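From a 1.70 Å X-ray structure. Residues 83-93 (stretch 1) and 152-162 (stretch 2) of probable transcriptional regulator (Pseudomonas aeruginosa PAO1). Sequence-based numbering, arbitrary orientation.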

# COMPACT_ATOMS: atom_id res chain seq x y z
N THR A 83 -7.00 18.39 -13.19
CA THR A 83 -5.62 18.02 -12.85
C THR A 83 -5.58 16.96 -11.74
O THR A 83 -4.84 15.99 -11.80
N VAL A 84 -6.40 17.15 -10.72
CA VAL A 84 -6.51 16.22 -9.63
C VAL A 84 -7.09 14.89 -10.13
O VAL A 84 -6.53 13.83 -9.88
N ARG A 85 -8.16 14.99 -10.89
CA ARG A 85 -8.81 13.74 -11.42
C ARG A 85 -7.81 12.92 -12.21
O ARG A 85 -7.84 11.70 -12.13
N LEU A 86 -6.96 13.57 -13.02
CA LEU A 86 -5.96 12.92 -13.86
C LEU A 86 -5.03 12.04 -13.06
O LEU A 86 -4.66 10.97 -13.52
N LEU A 87 -4.58 12.49 -11.87
CA LEU A 87 -3.71 11.65 -11.04
C LEU A 87 -4.40 10.32 -10.73
O LEU A 87 -3.75 9.29 -10.71
N VAL A 88 -5.71 10.37 -10.52
CA VAL A 88 -6.47 9.17 -10.14
C VAL A 88 -6.84 8.32 -11.35
O VAL A 88 -6.52 7.13 -11.36
N THR A 89 -7.49 8.93 -12.34
CA THR A 89 -7.90 8.08 -13.53
C THR A 89 -6.69 7.45 -14.22
O THR A 89 -6.79 6.35 -14.74
N SER A 90 -5.54 8.15 -14.29
CA SER A 90 -4.36 7.59 -14.94
C SER A 90 -3.89 6.32 -14.24
O SER A 90 -3.52 5.33 -14.89
N TYR A 91 -3.93 6.33 -12.90
CA TYR A 91 -3.48 5.18 -12.16
C TYR A 91 -4.45 4.00 -12.32
O TYR A 91 -4.03 2.90 -12.68
N ILE A 92 -5.74 4.27 -12.15
CA ILE A 92 -6.76 3.22 -12.20
C ILE A 92 -6.75 2.61 -13.61
O ILE A 92 -6.66 1.40 -13.76
N ASP A 93 -6.76 3.47 -14.62
CA ASP A 93 -6.80 2.98 -16.03
C ASP A 93 -5.57 2.15 -16.34
O ASP A 93 -5.69 1.13 -17.00
N CYS A 152 0.81 15.06 2.41
CA CYS A 152 -0.58 14.71 2.77
C CYS A 152 -1.49 14.76 1.55
O CYS A 152 -2.22 13.80 1.25
N PHE A 153 -1.45 15.90 0.84
CA PHE A 153 -2.16 16.03 -0.45
C PHE A 153 -1.90 14.81 -1.35
O PHE A 153 -2.86 14.23 -1.88
N ALA A 154 -0.64 14.42 -1.54
CA ALA A 154 -0.30 13.29 -2.43
C ALA A 154 -1.04 12.01 -2.01
O ALA A 154 -1.68 11.34 -2.84
N SER A 155 -0.95 11.70 -0.72
CA SER A 155 -1.61 10.49 -0.15
C SER A 155 -3.11 10.58 -0.11
O SER A 155 -3.78 9.52 -0.27
N VAL A 156 -3.69 11.76 0.14
CA VAL A 156 -5.16 11.84 0.01
C VAL A 156 -5.61 11.63 -1.42
O VAL A 156 -6.54 10.85 -1.64
N VAL A 157 -4.90 12.24 -2.38
CA VAL A 157 -5.37 12.09 -3.78
C VAL A 157 -5.27 10.65 -4.29
O VAL A 157 -6.26 10.13 -4.91
N ILE A 158 -4.13 10.01 -4.06
CA ILE A 158 -3.86 8.66 -4.64
C ILE A 158 -4.04 7.48 -3.69
O ILE A 158 -4.07 6.31 -4.14
N GLY A 159 -4.10 7.74 -2.36
CA GLY A 159 -4.15 6.64 -1.39
C GLY A 159 -5.36 5.71 -1.62
O GLY A 159 -5.16 4.50 -1.63
N PRO A 160 -6.57 6.26 -1.75
CA PRO A 160 -7.71 5.33 -2.00
C PRO A 160 -7.52 4.43 -3.23
O PRO A 160 -7.73 3.20 -3.15
N ALA A 161 -7.13 5.02 -4.37
CA ALA A 161 -6.86 4.25 -5.56
C ALA A 161 -5.76 3.22 -5.35
O ALA A 161 -5.93 2.09 -5.73
N HIS A 162 -4.62 3.59 -4.74
CA HIS A 162 -3.58 2.64 -4.43
C HIS A 162 -4.14 1.48 -3.56
O HIS A 162 -3.84 0.29 -3.80

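The two helices run in roughly the same direction, their axes crossing at -32° and coming within 9.2 Å; the gap is filled largely by apolar side chains, some resting on backbone atoms, and no direct hydrogen bond joins the helices. Val157 is the central bump. Its CA-CB bond points toward stretch 1, and with chi1 in t its CG1 settles into a pocket lined by Val84, Leu87 and Val88: Val157 CG1 lies 3.9 Å from Leu87 CD1, 3.9 Å from Val88 CG2 and 4.2 Å from Val84 CG1. A beta-branched residue suits this spot, being broad close to the backbone, so that its CG1 meets three side chains at once. The CA-CB bond of Val88, also t, points sideways, yet Val88 CG2 lies 3.3 Å from Val157 O.

At one end of the contact, Phe153 (t) leaves its helix sideways but reaches back, presenting its ring edge to Val84, with Phe153 CZ 4.0 Å from Val84 CG2. Ile158 behaves similarly: its t, p conformation carries Ile158 CD1 to the backbone of stretch 1, 3.4 Å from Leu87 O, and to 3.8 Å from Tyr91 CB.

Farther along, Ala161 points toward stretch 1 with a single methyl, leaving room for larger neighbours. Ile92 (m, m) brings CD1 to 3.8 Å from Ala161 CB, Val88 CG1 lies 4.3 Å from that same CB, and Tyr91 CD2 approaches Ala161 CB at 4.0 Å.

Tyr91, chi1 t, also points in, and its flat ring serves as a wall for His162. The histidine, chi1 m, turns its edge toward the tyrosine face, with His162 CD2 3.5 Å from Tyr91 CZ, ring centroids 4.8 Å apart and planes at 72°. The phenol finds a polar outlet through a water, whose O lies 3.0 Å from Tyr91 OH and which donates to His162 O at 2.7 Å, bridging the helices where direct hydrogen bonds are absent.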

# COMPACT_ATOMS: atom_id res chain seq x y z
CB THR A 83 -4.83 19.34 -12.53
OG1 THR A 83 -4.89 20.22 -13.66
CG2 THR A 83 -3.36 19.01 -12.21
CB VAL A 84 -7.38 16.81 -8.52
CG1 VAL A 84 -7.68 15.77 -7.47
CG2 VAL A 84 -6.59 17.94 -7.82
CB ARG A 85 -9.99 14.06 -12.30
CG ARG A 85 -11.27 14.58 -11.55
CD ARG A 85 -12.29 15.08 -12.57
NE ARG A 85 -12.71 13.98 -13.44
CZ ARG A 85 -13.67 13.09 -13.13
NH1 ARG A 85 -14.39 13.17 -12.01
NH2 ARG A 85 -13.94 12.11 -14.01
CB LEU A 86 -5.19 14.01 -14.65
CG LEU A 86 -4.10 13.42 -15.55
CD1 LEU A 86 -4.75 12.77 -16.78
CD2 LEU A 86 -3.18 14.58 -15.92
CB LEU A 87 -3.39 12.36 -9.74
CG LEU A 87 -2.53 13.65 -9.93
CD1 LEU A 87 -2.53 14.52 -8.66
CD2 LEU A 87 -1.10 13.29 -10.28
CB VAL A 88 -7.72 9.54 -9.38
CG1 VAL A 88 -8.62 8.24 -9.04
CG2 VAL A 88 -7.31 10.22 -8.03
CB THR A 89 -8.73 8.86 -14.54
OG1 THR A 89 -7.93 9.92 -15.08
CG2 THR A 89 -9.94 9.46 -13.86
CB SER A 90 -3.22 8.63 -15.04
OG SER A 90 -3.64 9.69 -15.85
CB TYR A 91 -3.28 5.54 -10.68
CG TYR A 91 -2.82 4.34 -9.94
CD1 TYR A 91 -1.53 3.82 -10.18
CD2 TYR A 91 -3.67 3.67 -9.06
CE1 TYR A 91 -1.09 2.66 -9.50
CE2 TYR A 91 -3.24 2.52 -8.39
CZ TYR A 91 -1.97 2.03 -8.60
OH TYR A 91 -1.55 0.88 -7.97
CB ILE A 92 -8.14 3.78 -11.81
CG1 ILE A 92 -8.16 4.11 -10.30
CG2 ILE A 92 -9.27 2.75 -12.21
CD1 ILE A 92 -7.95 2.93 -9.41
CB ASP A 93 -6.91 4.14 -16.98
CG ASP A 93 -8.26 4.83 -16.88
OD1 ASP A 93 -9.18 4.27 -16.20
OD2 ASP A 93 -8.44 5.91 -17.50
CB CYS A 152 -1.13 15.69 3.78
SG CYS A 152 -0.37 15.47 5.34
CB PHE A 153 -1.80 17.35 -1.14
CG PHE A 153 -2.56 17.62 -2.42
CD1 PHE A 153 -3.55 18.59 -2.43
CD2 PHE A 153 -2.24 16.96 -3.59
CE1 PHE A 153 -4.26 18.92 -3.59
CE2 PHE A 153 -2.94 17.30 -4.80
CZ PHE A 153 -3.98 18.26 -4.77
CB ALA A 154 1.21 13.05 -2.47
CB SER A 155 -1.09 10.19 1.27
OG SER A 155 0.22 9.64 1.16
CB VAL A 156 -6.00 12.94 0.84
CG1 VAL A 156 -5.30 13.54 2.07
CG2 VAL A 156 -6.99 13.74 0.10
CB VAL A 157 -4.63 13.08 -4.72
CG1 VAL A 157 -4.97 12.77 -6.23
CG2 VAL A 157 -5.05 14.48 -4.37
CB ILE A 158 -2.46 8.60 -5.36
CG1 ILE A 158 -2.42 7.52 -6.46
CG2 ILE A 158 -1.34 8.42 -4.39
CD1 ILE A 158 -3.40 7.84 -7.60
CB PRO A 160 -8.91 6.26 -2.14
CG PRO A 160 -8.58 7.41 -1.21
CD PRO A 160 -7.09 7.63 -1.57
CB ALA A 161 -6.51 5.21 -6.76
CB HIS A 162 -2.43 3.32 -3.66
CG HIS A 162 -1.47 4.07 -4.53
ND1 HIS A 162 -0.40 4.78 -3.99
CD2 HIS A 162 -1.39 4.23 -5.88
CE1 HIS A 162 0.30 5.32 -4.98
NE2 HIS A 162 -0.28 5.00 -6.13
O HOH W 1 -1.42 0.18 -5.05